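Local atomic coordinates of polyketide synthase type I (Bacillus amyloliquefaciens, PDB entry 5KKU), a protein that probably eliminates water from carrier-bound polyketide intermediates, this piece being the N-terminal dehydratase of a difficidin assembly-line synthase. Residues Asp6-Phe11 with Phe80-Asp85; Asn127-Met132 with Tyr266-Asn271; Phe222-Phe227 with Ala274-Leu279. All coordinates share one frame; numbering follows the deposited sequence.

Interaction 1 (Asp6-Phe11 with Phe80-Asp85)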
ATOM      1  N   ASP A   6      -2.969 -17.821 -22.101  1.00 53.45           N
ATOM      2  CA  ASP A   6      -2.293 -17.802 -20.837  1.00 47.21           C
ATOM      3  C   ASP A   6      -0.870 -18.385 -20.755  1.00 54.35           C
ATOM      4  O   ASP A   6      -0.518 -19.523 -21.042  1.00 50.80           O
ATOM      5  CB  ASP A   6      -3.174 -18.271 -19.707  1.00 40.59           C
ATOM      6  CG  ASP A   6      -4.235 -17.295 -19.378  1.00 49.17           C
ATOM      7  OD1 ASP A   6      -4.168 -16.147 -19.792  1.00 50.88           O
ATOM      8  OD2 ASP A   6      -5.177 -17.668 -18.697  1.00 57.45           O
ATOM      9  N   GLN A   7       0.015 -17.495 -20.316  1.00 58.98           N
ATOM     10  CA  GLN A   7       1.426 -17.830 -20.160  1.00 53.77           C
ATOM     11  C   GLN A   7       2.246 -16.603 -19.777  1.00 46.35           C
ATOM     12  O   GLN A   7       2.364 -16.267 -18.600  1.00 41.40           O
ATOM     13  CB  GLN A   7       1.974 -18.451 -21.446  1.00 45.68           C
ATOM     14  CG  GLN A   7       1.308 -19.759 -21.838  1.00 45.78           C
ATOM     15  CD  GLN A   7       1.790 -20.932 -21.006  1.00 45.38           C
ATOM     16  OE1 GLN A   7       2.992 -21.172 -20.892  1.00 43.66           O
ATOM     17  NE2 GLN A   7       0.853 -21.668 -20.421  1.00 45.48           N
ATOM     18  N   VAL A   8       2.811 -15.940 -20.781  1.00 40.69           N
ATOM     19  CA  VAL A   8       3.621 -14.749 -20.551  1.00 40.04           C
ATOM     20  C   VAL A   8       3.043 -13.539 -21.277  1.00 43.06           C
ATOM     21  O   VAL A   8       2.649 -13.631 -22.440  1.00 47.30           O
ATOM     22  CB  VAL A   8       5.077 -14.960 -21.007  1.00 44.88           C
ATOM     23  CG1 VAL A   8       5.938 -13.775 -20.600  1.00 41.57           C
ATOM     24  CG2 VAL A   8       5.631 -16.254 -20.428  1.00 41.95           C
ATOM     25  N   LYS A   9       2.993 -12.407 -20.583  1.00 38.66           N
ATOM     26  CA  LYS A   9       2.462 -11.177 -21.161  1.00 36.54           C
ATOM     27  C   LYS A   9       2.935  -9.954 -20.382  1.00 35.63           C
ATOM     28  O   LYS A   9       2.494  -9.713 -19.259  1.00 33.70           O
ATOM     29  CB  LYS A   9       0.933 -11.219 -21.198  1.00 36.27           C
ATOM     30  CG  LYS A   9       0.299 -10.068 -21.959  1.00 41.44           C
ATOM     31  CD  LYS A   9      -0.521 -10.569 -23.136  1.00 40.72           C
ATOM     32  CE  LYS A   9      -0.869  -9.437 -24.090  1.00 46.94           C
ATOM     33  NZ  LYS A   9      -2.316  -9.091 -24.035  1.00 51.04           N
ATOM     34  N   THR A  10       3.836  -9.186 -20.986  1.00 32.89           N
ATOM     35  CA  THR A  10       4.369  -7.987 -20.352  1.00 27.98           C
ATOM     36  C   THR A  10       3.521  -6.763 -20.685  1.00 30.81           C
ATOM     37  O   THR A  10       3.311  -6.441 -21.855  1.00 28.27           O
ATOM     38  CB  THR A  10       5.825  -7.722 -20.779  1.00 29.26           C
ATOM     39  OG1 THR A  10       6.653  -8.817 -20.366  1.00 25.99           O
ATOM     40  CG2 THR A  10       6.339  -6.437 -20.149  1.00 30.70           C
ATOM     41  N   PHE A  11       3.037  -6.085 -19.650  1.00 34.64           N
ATOM     42  CA  PHE A  11       2.211  -4.898 -19.830  1.00 33.50           C
ATOM     43  C   PHE A  11       2.974  -3.632 -19.452  1.00 27.46           C
ATOM     44  O   PHE A  11       3.759  -3.629 -18.503  1.00 24.53           O
ATOM     45  CB  PHE A  11       0.929  -5.005 -19.003  1.00 31.96           C
ATOM     46  CG  PHE A  11      -0.006  -6.084 -19.471  1.00 33.84           C
ATOM     47  CD1 PHE A  11      -0.856  -5.866 -20.542  1.00 33.70           C
ATOM     48  CD2 PHE A  11      -0.033  -7.316 -18.840  1.00 32.79           C
ATOM     49  CE1 PHE A  11      -1.717  -6.856 -20.975  1.00 36.85           C
ATOM     50  CE2 PHE A  11      -0.892  -8.312 -19.267  1.00 35.77           C
ATOM     51  CZ  PHE A  11      -1.735  -8.081 -20.337  1.00 40.96           C
ATOM     52  N   PHE A  80       3.282 -10.933 -16.542  1.00 29.61           N
ATOM     53  CA  PHE A  80       2.584 -12.108 -16.056  1.00 33.09           C
ATOM     54  C   PHE A  80       3.220 -13.381 -16.593  1.00 36.20           C
ATOM     55  O   PHE A  80       3.328 -13.548 -17.772  1.00 38.09           O
ATOM     56  CB  PHE A  80       1.133 -12.047 -16.436  1.00 31.67           C
ATOM     57  CG  PHE A  80       0.361 -10.987 -15.721  1.00 37.31           C
ATOM     58  CD1 PHE A  80       0.424  -9.669 -16.113  1.00 38.07           C
ATOM     59  CD2 PHE A  80      -0.443 -11.301 -14.676  1.00 34.61           C
ATOM     60  CE1 PHE A  80      -0.267  -8.696 -15.436  1.00 33.05           C
ATOM     61  CE2 PHE A  80      -1.140 -10.333 -14.018  1.00 32.57           C
ATOM     62  CZ  PHE A  80      -1.051  -9.031 -14.398  1.00 30.65           C
ATOM     63  N   THR A  81       3.638 -14.284 -15.743  1.00 33.43           N
ATOM     64  CA  THR A  81       4.235 -15.509 -16.187  1.00 32.21           C
ATOM     65  C   THR A  81       3.447 -16.659 -15.614  1.00 42.87           C
ATOM     66  O   THR A  81       3.272 -16.733 -14.441  1.00 43.90           O
ATOM     67  CB  THR A  81       5.666 -15.609 -15.675  1.00 35.52           C
ATOM     68  OG1 THR A  81       6.481 -14.637 -16.313  1.00 35.61           O
ATOM     69  CG2 THR A  81       6.263 -16.990 -15.882  1.00 34.53           C
ATOM     70  N   PRO A  82       3.010 -17.575 -16.456  1.00 46.53           N
ATOM     71  CA  PRO A  82       2.289 -18.748 -16.007  1.00 40.12           C
ATOM     72  C   PRO A  82       3.064 -19.620 -15.035  1.00 35.04           C
ATOM     73  O   PRO A  82       4.243 -19.794 -15.103  1.00 27.26           O
ATOM     74  CB  PRO A  82       2.073 -19.500 -17.292  1.00 41.37           C
ATOM     75  CG  PRO A  82       1.905 -18.466 -18.285  1.00 40.82           C
ATOM     76  CD  PRO A  82       2.903 -17.435 -17.909  1.00 46.04           C
ATOM     77  N   ALA A  83       2.315 -20.181 -14.113  1.00 34.93           N
ATOM     78  CA  ALA A  83       2.871 -21.009 -13.094  1.00 39.26           C
ATOM     79  C   ALA A  83       1.893 -22.001 -12.527  1.00 37.15           C
ATOM     80  O   ALA A  83       0.870 -22.242 -13.081  1.00 32.83           O
ATOM     81  CB  ALA A  83       3.463 -20.163 -11.995  1.00 33.26           C
ATOM     82  N   ARG A  84       2.273 -22.562 -11.404  1.00 35.51           N
ATOM     83  CA  ARG A  84       1.529 -23.591 -10.721  1.00 42.82           C
ATOM     84  C   ARG A  84       0.128 -23.196 -10.137  1.00 45.38           C
ATOM     85  O   ARG A  84       0.011 -22.725  -9.041  1.00 43.48           O
ATOM     86  CB  ARG A  84       2.496 -24.261  -9.758  1.00 35.96           C
ATOM     87  CG  ARG A  84       1.947 -24.959  -8.573  1.00 40.75           C
ATOM     88  CD  ARG A  84       2.477 -26.339  -8.451  1.00 35.31           C
ATOM     89  NE  ARG A  84       1.349 -27.115  -8.797  1.00 47.36           N
ATOM     90  CZ  ARG A  84       0.552 -27.689  -7.926  1.00 57.06           C
ATOM     91  NH1 ARG A  84       0.818 -27.640  -6.637  1.00 45.67           N
ATOM     92  NH2 ARG A  84      -0.499 -28.323  -8.350  1.00 56.25           N
ATOM     93  N   ASP A  85      -0.918 -23.397 -10.922  1.00 38.17           N
ATOM     94  CA  ASP A  85      -2.257 -23.048 -10.517  1.00 42.17           C
ATOM     95  C   ASP A  85      -2.258 -21.579 -10.108  1.00 45.55           C
ATOM     96  O   ASP A  85      -2.852 -21.197  -9.132  1.00 38.86           O
ATOM     97  CB  ASP A  85      -2.704 -23.890  -9.329  1.00 44.14           C
ATOM     98  CG  ASP A  85      -2.874 -25.355  -9.656  1.00 47.53           C
ATOM     99  OD1 ASP A  85      -3.581 -25.708 -10.594  1.00 47.42           O
ATOM    100  OD2 ASP A  85      -2.322 -26.173  -8.936  1.00 49.93           O
TER
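Segments 6-11 and 80-85 run antiparallel, and their register is set by a hydrogen-bonded pair, K9 with F80, whose CA atoms are 5.2 Å apart. Two backbone bonds define it: K9 N gives to F80 O over 3.1 Å, and F80 N returns to K9 O over 3.1 Å. The second is nearly straight at the hydrogen (174°), yet F80 N comes in from above the carbonyl plane of K9. V8 extends the pairing with a CA-H...O contact, its CA 3.0 Å from F80 O. Ahead of it Q7 and P82 overlap too closely in the model to be interpreted.

Among side chains, two phenylalanines carry the contact. In both, CG lies anti to the carbonyl carbon, and the F11 and F80 rings meet obliquely, planes 84° and centroids 5.7 Å apart. F80 CD1 comes to 3.6 Å from F11 CD2 and sits at the edge of the F11 ring, near its plane. Y49 meets the F80 ring and L45 touches F11, so helix 37-49 packs on this aromatic side. Strand 9-15 laid along strand 73-83, with a helix against the aromatics, fits the predicted N-terminal hotdog fold, in which a curved antiparallel sheet wraps a long helix.

Interaction 2 (Asn127-Met132 with Tyr266-Asn271)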
ATOM      1  N   ASN A 127     -19.127  -4.308  13.951  1.00 26.69           N
ATOM      2  CA  ASN A 127     -20.008  -3.205  14.184  1.00 30.34           C
ATOM      3  C   ASN A 127     -19.222  -1.925  14.306  1.00 24.31           C
ATOM      4  O   ASN A 127     -18.727  -1.624  15.353  1.00 28.00           O
ATOM      5  CB  ASN A 127     -20.877  -3.413  15.425  1.00 24.54           C
ATOM      6  CG  ASN A 127     -22.071  -2.490  15.473  1.00 25.10           C
ATOM      7  OD1 ASN A 127     -21.987  -1.315  15.249  1.00 26.30           O
ATOM      8  ND2 ASN A 127     -23.185  -3.049  15.762  1.00 22.46           N
ATOM      9  N   ILE A 128     -19.160  -1.181  13.220  1.00 20.06           N
ATOM     10  CA  ILE A 128     -18.388   0.035  13.143  1.00 26.73           C
ATOM     11  C   ILE A 128     -18.842   1.064  14.175  1.00 30.90           C
ATOM     12  O   ILE A 128     -18.019   1.555  14.883  1.00 33.15           O
ATOM     13  CB  ILE A 128     -18.285   0.602  11.721  1.00 30.74           C
ATOM     14  CG1 ILE A 128     -17.244  -0.138  10.905  1.00 30.36           C
ATOM     15  CG2 ILE A 128     -17.772   2.018  11.710  1.00 22.50           C
ATOM     16  CD1 ILE A 128     -17.612  -1.521  10.591  1.00 25.19           C
ATOM     17  N   GLU A 129     -20.118   1.355  14.215  1.00 26.60           N
ATOM     18  CA  GLU A 129     -20.677   2.274  15.156  1.00 25.13           C
ATOM     19  C   GLU A 129     -20.385   1.921  16.603  1.00 25.00           C
ATOM     20  O   GLU A 129     -20.028   2.764  17.355  1.00 26.03           O
ATOM     21  CB  GLU A 129     -22.155   2.264  15.014  1.00 30.99           C
ATOM     22  CG  GLU A 129     -22.828   3.183  14.068  1.00 36.85           C
ATOM     23  CD  GLU A 129     -24.264   3.330  14.515  1.00 42.18           C
ATOM     24  OE1 GLU A 129     -25.147   2.757  13.902  1.00 46.55           O
ATOM     25  OE2 GLU A 129     -24.501   3.957  15.545  1.00 45.27           O
ATOM     26  N   ALA A 130     -20.584   0.681  16.943  1.00 22.20           N
ATOM     27  CA  ALA A 130     -20.348   0.251  18.270  1.00 26.38           C
ATOM     28  C   ALA A 130     -18.891   0.355  18.675  1.00 25.54           C
ATOM     29  O   ALA A 130     -18.615   0.675  19.767  1.00 29.91           O
ATOM     30  CB  ALA A 130     -20.872  -1.143  18.480  1.00 20.50           C
ATOM     31  N   PHE A 131     -17.987   0.057  17.751  1.00 28.14           N
ATOM     32  CA  PHE A 131     -16.558   0.174  17.984  1.00 27.29           C
ATOM     33  C   PHE A 131     -16.194   1.597  18.304  1.00 22.95           C
ATOM     34  O   PHE A 131     -15.486   1.838  19.211  1.00 27.25           O
ATOM     35  CB  PHE A 131     -15.722  -0.322  16.811  1.00 21.93           C
ATOM     36  CG  PHE A 131     -14.284  -0.570  17.162  1.00 27.00           C
ATOM     37  CD1 PHE A 131     -13.367   0.445  17.157  1.00 25.28           C
ATOM     38  CD2 PHE A 131     -13.857  -1.816  17.503  1.00 22.00           C
ATOM     39  CE1 PHE A 131     -12.069   0.230  17.515  1.00 25.73           C
ATOM     40  CE2 PHE A 131     -12.568  -2.047  17.837  1.00 23.22           C
ATOM     41  CZ  PHE A 131     -11.659  -1.023  17.832  1.00 23.14           C
ATOM     42  N   MET A 132     -16.688   2.527  17.522  1.00 23.38           N
ATOM     43  CA  MET A 132     -16.412   3.942  17.721  1.00 27.04           C
ATOM     44  C   MET A 132     -16.949   4.521  19.024  1.00 27.75           C
ATOM     45  O   MET A 132     -16.263   5.204  19.714  1.00 22.66           O
ATOM     46  CB  MET A 132     -16.924   4.767  16.560  1.00 28.95           C
ATOM     47  CG  MET A 132     -16.124   4.701  15.278  1.00 33.39           C
ATOM     48  SD  MET A 132     -16.986   5.436  13.892  1.00 44.78           S
ATOM     49  CE  MET A 132     -15.700   5.715  12.742  1.00 30.17           C
ATOM     50  N   TYR A 266     -12.959  -2.566   6.193  1.00 24.26           N
ATOM     51  CA  TYR A 266     -14.406  -2.615   6.212  1.00 25.21           C
ATOM     52  C   TYR A 266     -15.080  -1.427   5.550  1.00 22.35           C
ATOM     53  O   TYR A 266     -14.513  -0.387   5.516  1.00 21.24           O
ATOM     54  CB  TYR A 266     -14.882  -2.710   7.643  1.00 21.69           C
ATOM     55  CG  TYR A 266     -14.590  -4.012   8.289  1.00 25.85           C
ATOM     56  CD1 TYR A 266     -15.353  -5.136   8.041  1.00 22.11           C
ATOM     57  CD2 TYR A 266     -13.523  -4.127   9.155  1.00 25.11           C
ATOM     58  CE1 TYR A 266     -15.052  -6.316   8.646  1.00 27.40           C
ATOM     59  CE2 TYR A 266     -13.228  -5.301   9.758  1.00 21.54           C
ATOM     60  CZ  TYR A 266     -13.975  -6.390   9.495  1.00 26.75           C
ATOM     61  OH  TYR A 266     -13.613  -7.501  10.116  1.00 25.41           O
ATOM     62  N   ASP A 267     -16.168  -1.708   4.944  1.00 20.86           N
ATOM     63  CA  ASP A 267     -17.016  -0.705   4.958  1.00 25.69           C
ATOM     64  C   ASP A 267     -17.622  -0.657   6.350  1.00 25.44           C
ATOM     65  O   ASP A 267     -17.430  -1.293   7.316  1.00 30.39           O
ATOM     66  CB  ASP A 267     -18.002  -0.660   3.790  1.00 22.45           C
ATOM     67  CG  ASP A 267     -19.066  -1.730   3.833  1.00 32.00           C
ATOM     68  OD1 ASP A 267     -19.340  -2.264   4.887  1.00 33.27           O
ATOM     69  OD2 ASP A 267     -19.664  -2.014   2.797  1.00 25.65           O
ATOM     70  N   ARG A 268     -18.439   0.362   6.241  1.00 22.87           N
ATOM     71  CA  ARG A 268     -19.250   1.015   7.207  1.00 29.65           C
ATOM     72  C   ARG A 268     -20.418   0.214   7.693  1.00 26.59           C
ATOM     73  O   ARG A 268     -20.690   0.219   8.858  1.00 27.50           O
ATOM     74  CB  ARG A 268     -19.750   2.303   6.594  1.00 26.08           C
ATOM     75  CG  ARG A 268     -20.680   3.111   7.428  1.00 24.39           C
ATOM     76  CD  ARG A 268     -20.081   3.504   8.741  1.00 33.45           C
ATOM     77  NE  ARG A 268     -21.147   3.780   9.644  1.00 36.43           N
ATOM     78  CZ  ARG A 268     -21.132   4.679  10.604  1.00 45.36           C
ATOM     79  NH1 ARG A 268     -22.184   4.803  11.373  1.00 46.67           N
ATOM     80  NH2 ARG A 268     -20.078   5.432  10.808  1.00 40.00           N
ATOM     81  N   ALA A 269     -21.093  -0.449   6.780  1.00 27.03           N
ATOM     82  CA  ALA A 269     -22.059  -1.424   7.188  1.00 25.24           C
ATOM     83  C   ALA A 269     -21.443  -2.674   7.737  1.00 25.49           C
ATOM     84  O   ALA A 269     -22.126  -3.561   8.090  1.00 24.74           O
ATOM     85  CB  ALA A 269     -22.974  -1.752   6.037  1.00 23.90           C
ATOM     86  N   GLY A 270     -20.134  -2.715   7.836  1.00 24.01           N
ATOM     87  CA  GLY A 270     -19.454  -3.871   8.341  1.00 23.67           C
ATOM     88  C   GLY A 270     -19.115  -4.973   7.383  1.00 23.13           C
ATOM     89  O   GLY A 270     -18.743  -5.992   7.811  1.00 28.94           O
ATOM     90  N   ASN A 271     -19.238  -4.776   6.095  1.00 25.24           N
ATOM     91  CA  ASN A 271     -18.791  -5.731   5.113  1.00 28.97           C
ATOM     92  C   ASN A 271     -17.301  -5.715   4.895  1.00 28.38           C
ATOM     93  O   ASN A 271     -16.712  -4.695   4.954  1.00 26.10           O
ATOM     94  CB  ASN A 271     -19.458  -5.431   3.790  1.00 33.63           C
ATOM     95  CG  ASN A 271     -20.947  -5.416   3.886  1.00 28.00           C
ATOM     96  OD1 ASN A 271     -21.547  -6.356   4.356  1.00 27.32           O
ATOM     97  ND2 ASN A 271     -21.538  -4.344   3.466  1.00 27.47           N
TER
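I128 of helix 128-133 pushes its CD1 methyl into segment 266-271, where it lies 3.3 Å from D267 O and 3.7 Å from G270 CA. The same methyl reaches Y266 CB at 4.2 Å. Its other branch, CG2, is anti to the backbone N and rests 4.0 Å from R268 CD. R268 starts away from the helix, bends at chi2 (58°) and brings its guanidinium back beside the first helical turn, where NH1 stands 3.2 Å from E129 CG.

Segment 266-271 connects the hairpin of strands 258-266 and 272-283, closed by D267 N to N271 O and G270 N to D267 O. D267 OD1 also accepts from N271 N at 2.8 Å, while OD2 offers its syn lone pair to N271 ND2; G270 has a positive phi of 86°. On the helix, N127 is the N-cap, its OD1 taking the A130 N-H at 3.0 Å.

E129 OE1 and R268 NH1 are 4.4 Å apart, too far for a salt bridge, although the carboxylate and guanidinium planes differ by just 18°. E129 instead pairs with K133, and R268 NH2 bonds weakly to Y238 OH. Cohesion therefore rests chiefly on van der Waals packing of I128 and of the R268 side chain, with electrostatic attraction probably secondary.

Interaction 3 (Phe222-Phe227 with Ala274-Leu279)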
ATOM      1  N   PHE A 222       7.446  -4.165   3.252  1.00 24.70           N
ATOM      2  CA  PHE A 222       8.367  -5.114   2.757  1.00 28.70           C
ATOM      3  C   PHE A 222       8.052  -6.553   2.369  1.00 31.10           C
ATOM      4  O   PHE A 222       8.830  -7.167   1.723  1.00 40.76           O
ATOM      5  CB  PHE A 222       9.340  -5.477   3.859  1.00 26.84           C
ATOM      6  CG  PHE A 222      10.408  -6.416   3.433  1.00 32.29           C
ATOM      7  CD1 PHE A 222      11.021  -6.271   2.237  1.00 32.73           C
ATOM      8  CD2 PHE A 222      10.769  -7.452   4.214  1.00 38.04           C
ATOM      9  CE1 PHE A 222      11.976  -7.140   1.834  1.00 36.85           C
ATOM     10  CE2 PHE A 222      11.743  -8.337   3.828  1.00 34.64           C
ATOM     11  CZ  PHE A 222      12.353  -8.170   2.639  1.00 31.84           C
ATOM     12  N   MET A 223       6.924  -7.074   2.817  1.00 23.26           N
ATOM     13  CA  MET A 223       6.370  -8.321   2.299  1.00 29.00           C
ATOM     14  C   MET A 223       4.877  -8.482   2.559  1.00 26.70           C
ATOM     15  O   MET A 223       4.326  -7.885   3.483  1.00 24.30           O
ATOM     16  CB  MET A 223       7.123  -9.488   2.946  1.00 17.14           C
ATOM     17  CG  MET A 223       8.580  -9.617   2.527  1.00 31.25           C
ATOM     18  SD  MET A 223       9.434 -10.952   3.385  1.00 35.00           S
ATOM     19  CE  MET A 223       8.692 -12.379   2.601  1.00 25.37           C
ATOM     20  N   ILE A 224       4.089  -9.165   1.788  1.00 19.06           N
ATOM     21  CA  ILE A 224       2.710  -9.293   2.222  1.00 19.45           C
ATOM     22  C   ILE A 224       2.343 -10.719   1.948  1.00 24.28           C
ATOM     23  O   ILE A 224       2.521 -11.140   0.867  1.00 25.51           O
ATOM     24  CB  ILE A 224       1.722  -8.323   1.506  1.00 23.73           C
ATOM     25  CG1 ILE A 224       1.870  -6.896   1.987  1.00 23.96           C
ATOM     26  CG2 ILE A 224       0.279  -8.727   1.701  1.00 21.78           C
ATOM     27  CD1 ILE A 224       1.080  -5.881   1.209  1.00 27.72           C
ATOM     28  N   ASP A 225       1.881 -11.462   2.911  1.00 23.75           N
ATOM     29  CA  ASP A 225       1.589 -12.862   2.662  1.00 23.20           C
ATOM     30  C   ASP A 225       0.394 -13.019   1.762  1.00 24.04           C
ATOM     31  O   ASP A 225       0.420 -13.750   0.833  1.00 20.27           O
ATOM     32  CB  ASP A 225       1.424 -13.657   3.933  1.00 21.34           C
ATOM     33  CG  ASP A 225       2.701 -14.238   4.420  1.00 31.34           C
ATOM     34  OD1 ASP A 225       3.767 -13.926   3.892  1.00 35.35           O
ATOM     35  OD2 ASP A 225       2.685 -15.015   5.357  1.00 37.85           O
ATOM     36  N   ARG A 226      -0.671 -12.291   2.048  1.00 23.18           N
ATOM     37  CA  ARG A 226      -1.838 -12.275   1.220  1.00 22.58           C
ATOM     38  C   ARG A 226      -2.572 -10.962   1.252  1.00 23.65           C
ATOM     39  O   ARG A 226      -2.743 -10.399   2.298  1.00 22.98           O
ATOM     40  CB  ARG A 226      -2.790 -13.427   1.546  1.00 22.92           C
ATOM     41  CG  ARG A 226      -4.027 -13.424   0.689  1.00 26.00           C
ATOM     42  CD  ARG A 226      -4.916 -14.635   0.835  1.00 34.61           C
ATOM     43  NE  ARG A 226      -5.953 -14.361   1.798  1.00 36.27           N
ATOM     44  CZ  ARG A 226      -7.192 -14.086   1.492  1.00 32.73           C
ATOM     45  NH1 ARG A 226      -7.589 -14.106   0.249  1.00 35.04           N
ATOM     46  NH2 ARG A 226      -8.022 -13.826   2.440  1.00 29.58           N
ATOM     47  N   PHE A 227      -2.995 -10.487   0.101  1.00 13.98           N
ATOM     48  CA  PHE A 227      -3.890  -9.371  -0.013  1.00 23.37           C
ATOM     49  C   PHE A 227      -5.000  -9.704  -0.977  1.00 27.31           C
ATOM     50  O   PHE A 227      -4.766 -10.250  -2.004  1.00 24.93           O
ATOM     51  CB  PHE A 227      -3.173  -8.099  -0.451  1.00 20.31           C
ATOM     52  CG  PHE A 227      -3.994  -6.878  -0.327  1.00 21.71           C
ATOM     53  CD1 PHE A 227      -4.808  -6.501  -1.324  1.00 20.26           C
ATOM     54  CD2 PHE A 227      -3.937  -6.088   0.814  1.00 21.93           C
ATOM     55  CE1 PHE A 227      -5.587  -5.383  -1.210  1.00 23.01           C
ATOM     56  CE2 PHE A 227      -4.703  -4.956   0.922  1.00 17.20           C
ATOM     57  CZ  PHE A 227      -5.535  -4.612  -0.094  1.00 20.46           C
ATOM     58  N   ALA A 274     -11.592  -5.659   1.957  1.00 18.80           N
ATOM     59  CA  ALA A 274     -10.324  -6.232   1.683  1.00 20.29           C
ATOM     60  C   ALA A 274      -9.671  -6.931   2.875  1.00 23.89           C
ATOM     61  O   ALA A 274      -9.926  -6.607   3.973  1.00 18.31           O
ATOM     62  CB  ALA A 274      -9.430  -5.165   1.124  1.00 21.85           C
ATOM     63  N   GLU A 275      -8.777  -7.858   2.621  1.00 24.00           N
ATOM     64  CA  GLU A 275      -8.043  -8.538   3.642  1.00 22.49           C
ATOM     65  C   GLU A 275      -6.563  -8.503   3.368  1.00 25.71           C
ATOM     66  O   GLU A 275      -6.129  -8.760   2.264  1.00 26.25           O
ATOM     67  CB  GLU A 275      -8.474  -9.989   3.739  1.00 22.58           C
ATOM     68  CG  GLU A 275      -9.835 -10.273   4.307  1.00 20.44           C
ATOM     69  CD  GLU A 275     -10.004 -11.726   4.629  1.00 34.30           C
ATOM     70  OE1 GLU A 275      -9.815 -12.530   3.769  1.00 33.13           O
ATOM     71  OE2 GLU A 275     -10.271 -12.070   5.750  1.00 37.69           O
ATOM     72  N   CYS A 276      -5.797  -8.267   4.389  1.00 19.58           N
ATOM     73  CA  CYS A 276      -4.393  -8.281   4.292  1.00 25.30           C
ATOM     74  C   CYS A 276      -3.793  -9.148   5.351  1.00 25.28           C
ATOM     75  O   CYS A 276      -3.902  -8.884   6.487  1.00 22.42           O
ATOM     76  CB  CYS A 276      -3.856  -6.877   4.373  1.00 23.88           C
ATOM     77  SG  CYS A 276      -2.113  -6.704   4.199  1.00 39.66           S
ATOM     78  N   GLU A 277      -3.093 -10.167   4.952  1.00 27.99           N
ATOM     79  CA  GLU A 277      -2.526 -11.078   5.896  1.00 25.74           C
ATOM     80  C   GLU A 277      -1.055 -10.865   6.016  1.00 23.46           C
ATOM     81  O   GLU A 277      -0.372 -10.960   5.045  1.00 22.97           O
ATOM     82  CB  GLU A 277      -2.778 -12.485   5.447  1.00 25.30           C
ATOM     83  CG  GLU A 277      -4.097 -13.030   5.820  1.00 25.57           C
ATOM     84  CD  GLU A 277      -4.262 -14.411   5.314  1.00 30.60           C
ATOM     85  OE1 GLU A 277      -3.284 -15.164   5.345  1.00 36.29           O
ATOM     86  OE2 GLU A 277      -5.350 -14.728   4.883  1.00 34.41           O
ATOM     87  N   LYS A 278      -0.617 -10.570   7.207  1.00 23.43           N
ATOM     88  CA  LYS A 278       0.759 -10.402   7.519  1.00 26.77           C
ATOM     89  C   LYS A 278       1.507  -9.360   6.681  1.00 23.17           C
ATOM     90  O   LYS A 278       2.370  -9.683   5.932  1.00 23.71           O
ATOM     91  CB  LYS A 278       1.451 -11.751   7.524  1.00 20.01           C
ATOM     92  CG  LYS A 278       2.706 -11.774   8.341  1.00 25.87           C
ATOM     93  CD  LYS A 278       3.710 -12.756   7.802  1.00 36.40           C
ATOM     94  CE  LYS A 278       4.577 -13.338   8.905  1.00 40.06           C
ATOM     95  NZ  LYS A 278       5.443 -12.381   9.642  1.00 36.93           N
ATOM     96  N   LEU A 279       1.197  -8.096   6.866  1.00 22.57           N
ATOM     97  CA  LEU A 279       1.989  -7.044   6.263  1.00 26.10           C
ATOM     98  C   LEU A 279       3.242  -6.858   7.051  1.00 27.17           C
ATOM     99  O   LEU A 279       3.228  -6.484   8.178  1.00 20.63           O
ATOM    100  CB  LEU A 279       1.214  -5.753   6.109  1.00 25.65           C
ATOM    101  CG  LEU A 279       2.005  -4.463   5.996  1.00 30.75           C
ATOM    102  CD1 LEU A 279       2.595  -4.332   4.631  1.00 31.26           C
ATOM    103  CD2 LEU A 279       1.193  -3.250   6.325  1.00 21.75           C
TER
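E277 O is gripped by two amides of segment 222-227: R226 N at 3.3 Å, in the carbonyl plane and on a lone pair, and D225 N at 3.1 Å through a weak, bent bond. D225 and R226 facing one residue make a classic beta bulge. The return bond, E277 N to R226 O at 2.7 Å, is almost straight (174°) and fixes the antiparallel register.

R226 has CG anti to the backbone N and an extended chain until chi3 (95°) turns the guanidinium across two glutamates. NE points in the guanidinium plane at E277 OE2, 3.2 Å away, met from above the carboxylate plane. NH2 forms a salt bridge with E275 OE1 at 2.6 Å, the two planes 81° apart. Y230 OH is hydrogen-bonded to both NH2 and E275 OE1, and NH1 pairs with E56. K278 NZ leads away to S260 OG, so only its aliphatic part lies beside D225.

F227 CD2 lies 3.6 Å from C276 CB, with C276 SG at the ring edge, and I224 CG1 meets L279 CD1 at 3.8 Å. Three carboxylates thus share the one positive charge of R226; its salt bridge to E275 would be expected to favour the ionised form of that buried glutamate, while the neighbouring acids would partly oppose this. Through E56, the network reaches strand 55-62 of the predicted N-terminal hotdog.

In the fold
From the N terminus, interaction 1 comes first: segment 80-85 returns to 6-11 across 68 intervening residues and closes a loop wholly within the predicted N-terminal hotdog. The chain then reaches 127-132, at the start of helix 128-133, where interaction 2 opens. Interaction 3 opens at 222-227, interaction 2 closes at 266-271, and interaction 3 closes at 274-279, so these two cross, their closing segments adjoining in sequence. Interaction 1 lies in series with both. Centres of interactions 1 and 2 are about 38 Å apart; interaction 3 lies between, about 22 and 21 Å from them, on strand 219-229, which also pairs with strand 55-62 and so joins the two predicted hotdogs.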